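Local structure of FAA hydrolase family protein (Pseudomonas aeruginosa, 6J5Y) at residues A[8-13]-A[57-62]; A[79-84]-A[161-166]; A[99-104]-A[179-184]. The protein probably hydrolyses fumarylpyruvate as a metal-dependent enzyme of the fumarylacetoacetate hydrolase superfamily, binding manganese and pyruvate in its active site. All coordinates share one frame; numbering follows the deposited sequence.

Contact 1 (A[8-13]-A[57-62]); sequences APVSLT and DAVVPV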
# COMPACT_ATOMS: atom_id res chain seq x y z
N ALA A 8 -11.12 14.10 -11.30
CA ALA A 8 -12.00 13.67 -10.19
C ALA A 8 -11.13 12.95 -9.17
O ALA A 8 -10.12 12.35 -9.52
CB ALA A 8 -13.15 12.81 -10.68
N PRO A 9 -11.46 13.03 -7.87
CA PRO A 9 -10.69 12.33 -6.85
C PRO A 9 -10.78 10.82 -7.08
O PRO A 9 -11.84 10.37 -7.43
CB PRO A 9 -11.31 12.73 -5.50
CG PRO A 9 -12.60 13.50 -5.84
CD PRO A 9 -12.59 13.80 -7.33
N VAL A 10 -9.68 10.09 -6.94
CA VAL A 10 -9.69 8.61 -6.93
C VAL A 10 -10.55 8.19 -5.75
O VAL A 10 -10.33 8.69 -4.63
CB VAL A 10 -8.28 7.99 -6.85
CG1 VAL A 10 -8.36 6.48 -6.69
CG2 VAL A 10 -7.45 8.39 -8.06
N SER A 11 -11.51 7.31 -5.99
CA SER A 11 -12.44 6.87 -4.92
C SER A 11 -12.50 5.35 -4.89
O SER A 11 -12.73 4.74 -5.91
CB SER A 11 -13.77 7.51 -5.06
OG SER A 11 -14.14 7.64 -6.41
N LEU A 12 -12.23 4.79 -3.73
CA LEU A 12 -12.16 3.33 -3.52
C LEU A 12 -13.58 2.81 -3.54
O LEU A 12 -14.42 3.51 -2.96
CB LEU A 12 -11.53 3.04 -2.16
CG LEU A 12 -10.14 3.64 -1.96
CD1 LEU A 12 -9.53 3.13 -0.66
CD2 LEU A 12 -9.26 3.30 -3.15
N THR A 13 -13.81 1.62 -4.10
CA THR A 13 -15.09 0.90 -3.91
C THR A 13 -15.09 0.41 -2.46
O THR A 13 -13.98 0.19 -1.88
CB THR A 13 -15.34 -0.20 -4.95
OG1 THR A 13 -14.43 -1.27 -4.72
CG2 THR A 13 -15.23 0.30 -6.38
N ASP A 57 -3.57 9.84 -7.28
CA ASP A 57 -3.94 9.38 -8.65
C ASP A 57 -3.02 8.27 -9.15
O ASP A 57 -3.24 7.81 -10.27
CB ASP A 57 -4.10 10.53 -9.66
CG ASP A 57 -2.91 11.43 -9.94
OD1 ASP A 57 -1.77 11.04 -9.66
OD2 ASP A 57 -3.17 12.50 -10.48
N ALA A 58 -2.06 7.82 -8.34
CA ALA A 58 -1.33 6.55 -8.54
C ALA A 58 -2.19 5.38 -8.02
O ALA A 58 -1.91 4.23 -8.41
CB ALA A 58 -0.01 6.63 -7.82
N VAL A 59 -3.23 5.66 -7.21
CA VAL A 59 -4.12 4.60 -6.64
C VAL A 59 -5.10 4.13 -7.73
O VAL A 59 -5.79 5.00 -8.37
CB VAL A 59 -4.86 5.09 -5.38
CG1 VAL A 59 -5.86 4.06 -4.87
CG2 VAL A 59 -3.87 5.42 -4.27
N VAL A 60 -5.14 2.82 -7.99
CA VAL A 60 -6.08 2.27 -9.02
C VAL A 60 -6.94 1.18 -8.39
O VAL A 60 -6.52 0.05 -8.16
CB VAL A 60 -5.38 1.92 -10.35
CG1 VAL A 60 -3.97 1.42 -10.18
CG2 VAL A 60 -6.20 0.99 -11.23
N PRO A 61 -8.21 1.55 -8.08
CA PRO A 61 -9.20 0.62 -7.52
C PRO A 61 -9.43 -0.58 -8.44
O PRO A 61 -9.56 -0.38 -9.63
CB PRO A 61 -10.50 1.46 -7.46
CG PRO A 61 -9.99 2.88 -7.36
CD PRO A 61 -8.76 2.91 -8.24
N VAL A 62 -9.42 -1.78 -7.87
CA VAL A 62 -9.67 -3.05 -8.62
C VAL A 62 -10.90 -3.71 -7.97
O VAL A 62 -10.83 -3.99 -6.76
CB VAL A 62 -8.44 -3.97 -8.57
CG1 VAL A 62 -8.66 -5.22 -9.41
CG2 VAL A 62 -7.15 -3.25 -8.98
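V10 sets its two methyl groups over the backbone and side chains of the segment D57-V62, and both lie near the carbonyl oxygen of V59. CG1 stands anti to the backbone N (chi1 174°) and comes the closer of the two, with V10 CG1 to V59 O at 3.4 Å. The same methyl goes on to meet V59 CG1 and the P61 ring, V10 CG1 reaching P61 CD at 3.9 Å. CG2, on the other branch, also lies against the backbone of D57, where V10 CG2 is 3.7 Å from D57 CA. One valine thus spans the passage from the 3-10 turn at 57-58 into strand 59-61.

L12 adds a second apolar contact. Its CD2 methyl meets V59 CG1 at 3.9 Å, the two side chains crossing at about a right angle, and it approaches P61 CG more loosely. V59 CG1 consequently has V10 CG1 and L12 CD2 as neighbours at nearly equal range. The ring of P61 also touches the facing backbone, its CG packing against the carbonyl oxygen of S11 (P61 CG to S11 O, 3.6 Å).

The short strand axes approach to 7.1 Å and make an angle of 32° between their N-to-C directions. No hydrogen bond joins the two segments, and the union rests on apolar side chains laid against each other and on backbone carbonyls. The hydrogen bonding goes to other partners: L12 pairs with F21 in the hairpin of strands 11-13 and 20-22, while A58 and V60 bond to A140. I142 of strand 140-147 touches both L12 and V59, and T13 is hydrogen-bonded to L145 of the same strand, which ties the N-terminal hairpin to the large mixed sheet.

Contact 2 (A[79-84]-A[161-166]); sequences YHYEIE and LQVDGE. With MN (manganese (II) ion), chain C; PYR (pyruvic acid), chain B.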
# COMPACT_ATOMS: atom_id res chain seq x y z
N TYR A 79 10.89 -4.27 -12.06
CA TYR A 79 9.55 -3.79 -11.64
C TYR A 79 9.04 -4.78 -10.60
O TYR A 79 8.68 -5.92 -10.99
CB TYR A 79 8.68 -3.61 -12.88
CG TYR A 79 7.22 -3.24 -12.67
CD1 TYR A 79 6.85 -2.15 -11.91
CD2 TYR A 79 6.22 -3.95 -13.30
CE1 TYR A 79 5.52 -1.81 -11.73
CE2 TYR A 79 4.88 -3.61 -13.17
CZ TYR A 79 4.54 -2.52 -12.39
OH TYR A 79 3.22 -2.19 -12.21
N HIS A 80 8.95 -4.33 -9.33
CA HIS A 80 8.63 -5.17 -8.16
C HIS A 80 7.18 -5.02 -7.70
O HIS A 80 6.65 -3.89 -7.61
CB HIS A 80 9.58 -4.91 -6.99
CG HIS A 80 10.89 -5.59 -7.15
ND1 HIS A 80 11.56 -6.14 -6.07
CD2 HIS A 80 11.64 -5.85 -8.24
CE1 HIS A 80 12.70 -6.68 -6.49
NE2 HIS A 80 12.76 -6.53 -7.82
N TYR A 81 6.57 -6.17 -7.39
CA TYR A 81 5.33 -6.27 -6.60
C TYR A 81 5.71 -6.14 -5.12
O TYR A 81 6.87 -6.48 -4.78
CB TYR A 81 4.61 -7.60 -6.83
CG TYR A 81 5.47 -8.80 -6.50
CD1 TYR A 81 5.61 -9.24 -5.20
CD2 TYR A 81 6.18 -9.45 -7.49
CE1 TYR A 81 6.43 -10.30 -4.88
CE2 TYR A 81 6.97 -10.55 -7.19
CZ TYR A 81 7.10 -10.98 -5.88
OH TYR A 81 7.90 -12.04 -5.58
N GLU A 82 4.79 -5.62 -4.31
CA GLU A 82 4.85 -5.63 -2.83
C GLU A 82 3.42 -5.67 -2.27
O GLU A 82 2.75 -4.61 -2.38
CB GLU A 82 5.49 -4.34 -2.30
CG GLU A 82 6.93 -4.09 -2.71
CD GLU A 82 7.59 -2.92 -1.98
OE1 GLU A 82 6.91 -2.26 -1.21
OE2 GLU A 82 8.77 -2.66 -2.22
N ILE A 83 2.96 -6.80 -1.69
CA ILE A 83 1.58 -6.87 -1.12
C ILE A 83 1.58 -6.13 0.22
O ILE A 83 2.59 -6.22 0.96
CB ILE A 83 1.08 -8.33 -1.01
CG1 ILE A 83 -0.44 -8.39 -0.88
CG2 ILE A 83 1.76 -9.08 0.11
CD1 ILE A 83 -1.18 -7.82 -2.06
N GLU A 84 0.50 -5.40 0.54
CA GLU A 84 0.46 -4.56 1.77
C GLU A 84 -0.99 -4.45 2.27
O GLU A 84 -1.91 -4.32 1.41
CB GLU A 84 1.05 -3.17 1.52
CG GLU A 84 2.39 -3.17 0.81
CD GLU A 84 3.31 -1.98 1.08
OE1 GLU A 84 2.93 -1.06 1.87
OE2 GLU A 84 4.44 -2.00 0.54
N LEU A 161 0.92 -13.12 -1.47
CA LEU A 161 1.00 -12.69 -2.88
C LEU A 161 1.48 -13.89 -3.69
O LEU A 161 2.55 -14.46 -3.34
CB LEU A 161 1.98 -11.53 -3.05
CG LEU A 161 1.96 -10.89 -4.44
CD1 LEU A 161 2.41 -9.45 -4.36
CD2 LEU A 161 2.83 -11.64 -5.42
N GLN A 162 0.72 -14.25 -4.71
CA GLN A 162 1.17 -15.30 -5.64
C GLN A 162 1.35 -14.67 -7.01
O GLN A 162 0.64 -13.68 -7.35
CB GLN A 162 0.25 -16.52 -5.57
CG GLN A 162 -1.19 -16.23 -5.93
CD GLN A 162 -1.93 -17.52 -6.21
OE1 GLN A 162 -2.31 -17.79 -7.35
NE2 GLN A 162 -2.09 -18.32 -5.18
N VAL A 163 2.34 -15.17 -7.75
CA VAL A 163 2.55 -14.80 -9.16
C VAL A 163 2.44 -16.08 -9.97
O VAL A 163 3.23 -17.02 -9.70
CB VAL A 163 3.89 -14.08 -9.39
CG1 VAL A 163 4.14 -13.84 -10.86
CG2 VAL A 163 3.97 -12.77 -8.60
N ASP A 164 1.50 -16.10 -10.92
CA ASP A 164 1.29 -17.24 -11.86
C ASP A 164 1.15 -18.52 -11.05
O ASP A 164 1.78 -19.52 -11.43
CB ASP A 164 2.45 -17.32 -12.85
CG ASP A 164 2.48 -16.16 -13.84
OD1 ASP A 164 1.41 -15.56 -14.09
OD2 ASP A 164 3.56 -15.88 -14.37
N GLY A 165 0.41 -18.47 -9.94
CA GLY A 165 0.02 -19.64 -9.12
C GLY A 165 1.06 -20.01 -8.06
O GLY A 165 0.78 -20.95 -7.28
N GLU A 166 2.20 -19.30 -8.04
CA GLU A 166 3.38 -19.59 -7.17
C GLU A 166 3.37 -18.60 -6.01
O GLU A 166 3.36 -17.39 -6.27
CB GLU A 166 4.71 -19.44 -7.93
CG GLU A 166 4.88 -20.37 -9.12
CD GLU A 166 5.45 -21.76 -8.85
OE1 GLU A 166 6.19 -21.92 -7.84
OE2 GLU A 166 5.18 -22.69 -9.66
MN MN C . 6.05 -0.92 0.27
C PYR B . 8.41 -1.51 1.95
O PYR B . 7.20 -1.80 1.84
OXT PYR B . 9.16 -2.07 2.78
CA PYR B . 8.85 -0.54 1.18
O3 PYR B . 8.03 0.04 0.46
CB PYR B . 10.27 -0.05 1.13
O HOH W 1 5.20 0.55 1.61
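L161, across from Y81 and I83, can be followed outward from its backbone. CB lies beside the isoleucine, with L161 CB 3.9 Å from I83 CB and nearly as close to I83 CG2; these two side chains slide past each other in opposite directions. CG stands anti to the backbone N (chi1 -171°) and carries the chain toward the tyrosine. Beyond it the methyls divide the work. L161 CD1 wedges between the two residues, 3.3 Å from Y81 CD1 and 3.8 Å from I83 CB, a tight fit at the ring. L161 CD2 lies over one face of the Y81 ring as a CH-pi contact, 4.0 Å from the centroid and 22° off the normal, displaced toward the rim. V163 supports the ring obliquely, with V163 CG2 4.0 Å from Y81 CE2, while the phenol OH bonds to the carbonyl of G206.

The E82 side chain departs from the backbone away from this apolar side, and E82 OE1 binds the manganese at 2.2 Å. E84 binds through OE2, and its OE1 accepts from the metal-bound water. That water, D113 and two pyruvate oxygens, carboxylate O and keto O3, complete the coordination. R117 forms a salt bridge with E82 OE2, and G202 N donates to E84 OE1, so the second oxygen of each glutamate is held as well.

Strand 79-89 therefore packs Y81 and I83 against strand 158-163, which enters a type I' turn, and presents E82 and E84 to the Glu-Glu-Asp metal site characteristic of the FAH superfamily.

Contact 3 (A[99-104]-A[179-184]); sequences EQAEEH and SVAETV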
# COMPACT_ATOMS: atom_id res chain seq x y z
N GLU A 99 -3.50 4.62 22.09
CA GLU A 99 -4.74 3.99 22.62
C GLU A 99 -5.98 4.32 21.76
O GLU A 99 -6.93 3.54 21.79
CB GLU A 99 -4.96 4.42 24.07
CG GLU A 99 -3.88 3.89 25.01
CD GLU A 99 -2.65 4.77 25.11
OE1 GLU A 99 -2.71 5.86 24.55
OE2 GLU A 99 -1.64 4.35 25.75
N GLN A 100 -6.01 5.43 21.03
CA GLN A 100 -7.20 5.78 20.19
C GLN A 100 -6.86 5.74 18.69
O GLN A 100 -7.75 6.07 17.89
CB GLN A 100 -7.77 7.15 20.58
CG GLN A 100 -6.78 8.30 20.39
CD GLN A 100 -7.46 9.65 20.29
OE1 GLN A 100 -7.59 10.39 21.28
NE2 GLN A 100 -7.88 9.99 19.09
N ALA A 101 -5.64 5.36 18.32
CA ALA A 101 -5.10 5.52 16.94
C ALA A 101 -5.94 4.72 15.94
O ALA A 101 -6.34 5.27 14.91
CB ALA A 101 -3.66 5.09 16.91
N GLU A 102 -6.22 3.46 16.23
CA GLU A 102 -7.01 2.58 15.33
C GLU A 102 -8.43 3.10 15.18
O GLU A 102 -9.05 2.80 14.16
CB GLU A 102 -7.07 1.16 15.87
CG GLU A 102 -5.89 0.34 15.42
CD GLU A 102 -5.70 -0.90 16.26
OE1 GLU A 102 -5.43 -1.94 15.68
OE2 GLU A 102 -5.84 -0.79 17.51
N GLU A 103 -8.92 3.88 16.15
CA GLU A 103 -10.27 4.50 16.06
C GLU A 103 -10.30 5.49 14.89
O GLU A 103 -11.43 5.78 14.39
CB GLU A 103 -10.66 5.19 17.37
CG GLU A 103 -12.12 5.59 17.41
CD GLU A 103 -12.39 7.08 17.37
OE1 GLU A 103 -12.12 7.76 18.38
OE2 GLU A 103 -12.91 7.56 16.33
N HIS A 104 -9.15 5.96 14.41
CA HIS A 104 -9.09 6.91 13.26
C HIS A 104 -9.19 6.15 11.93
O HIS A 104 -9.35 6.81 10.89
CB HIS A 104 -7.82 7.78 13.33
CG HIS A 104 -7.91 8.73 14.48
ND1 HIS A 104 -8.04 10.10 14.31
CD2 HIS A 104 -7.98 8.49 15.81
CE1 HIS A 104 -8.14 10.68 15.51
NE2 HIS A 104 -8.13 9.70 16.45
N SER A 179 2.76 -1.56 14.24
CA SER A 179 1.34 -1.95 14.04
C SER A 179 0.58 -0.81 13.36
O SER A 179 1.09 0.33 13.34
CB SER A 179 0.72 -2.29 15.37
OG SER A 179 0.64 -1.12 16.20
N VAL A 180 -0.64 -1.06 12.90
CA VAL A 180 -1.52 -0.01 12.34
C VAL A 180 -1.55 1.16 13.33
O VAL A 180 -1.40 2.33 12.89
CB VAL A 180 -2.92 -0.55 12.02
CG1 VAL A 180 -3.88 0.60 11.71
CG2 VAL A 180 -2.88 -1.54 10.86
N ALA A 181 -1.79 0.88 14.61
CA ALA A 181 -1.97 1.88 15.68
C ALA A 181 -0.71 2.74 15.83
O ALA A 181 -0.83 3.95 15.91
CB ALA A 181 -2.30 1.19 16.99
N GLU A 182 0.45 2.10 15.90
CA GLU A 182 1.76 2.79 15.94
C GLU A 182 1.98 3.64 14.68
O GLU A 182 2.49 4.78 14.82
CB GLU A 182 2.84 1.73 16.06
CG GLU A 182 3.01 1.20 17.47
CD GLU A 182 3.77 -0.11 17.50
OE1 GLU A 182 3.39 -1.02 16.76
OE2 GLU A 182 4.75 -0.20 18.24
N THR A 183 1.70 3.11 13.48
CA THR A 183 1.98 3.82 12.20
C THR A 183 1.10 5.07 12.15
O THR A 183 1.57 6.13 11.73
CB THR A 183 1.83 2.92 10.96
OG1 THR A 183 0.47 2.51 10.79
CG2 THR A 183 2.70 1.69 11.00
N VAL A 184 -0.17 4.97 12.56
CA VAL A 184 -1.09 6.14 12.58
C VAL A 184 -0.59 7.18 13.59
O VAL A 184 -0.50 8.34 13.21
CB VAL A 184 -2.53 5.69 12.86
CG1 VAL A 184 -3.46 6.83 13.24
CG2 VAL A 184 -3.07 4.88 11.69
O HOH W 2 -2.71 -1.81 15.60
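A chi1 of 166° sets V184 CG1 anti to its backbone N and against A101, while in E102 a chi1 of -87° leaves CG beside the backbone N and close to A181. The closest meeting is made by A101: A101 CB lies 3.2 Å from A181 O and 4.1 Å from A181 CB. Small side chains on both sides allow the CA atoms of A101 and A181 to come within 5.0 Å. V184 CG1 flanks this pair, 3.7 Å from A101 O, and A181 CB touches E102 CG at 4.0 Å and the carboxylate end at nearly the same range.

Helical turns at 99-104 thus pack on the first turn of helix 180-190, whose V180 and V184 also rest on V105 of strand 105-116. A capping box secures that turn. S179 OG accepts from E182 N in a nearly straight bond (173°), and E182 OE1 receives both S179 N and S179 OG, from opposite faces of the carboxylate plane.

No direct hydrogen bond links the segments, which adhere by alanine, valine and the aliphatic chain of E102. Water 2 bridges them, accepting from A181 N and donating weakly to E102 OE1. The charge of E102 may be slightly favoured by the helix N terminus, but R155, salt-bridged to OE2, is its main counter-charge.

From the N terminus, contact 1 comes first: it closes the loop between 8-13 and 57-62, bringing the small hairpin of strands 11-13 and 20-22 onto the large mixed sheet, and is complete before either of the others opens. Contacts 2 and 3 cross, their segments alternating in the order 79-84, 99-104, 161-166, 179-184. Contact 2 joins that mixed sheet to the five-stranded one, whereas contact 3 pairs the helical turns of 98-104 with helix 180-190. These two lie on opposite sides of the chain's centre, their own centres about 27 Å apart. Contacts 1 and 2 share the mixed sheet without touching.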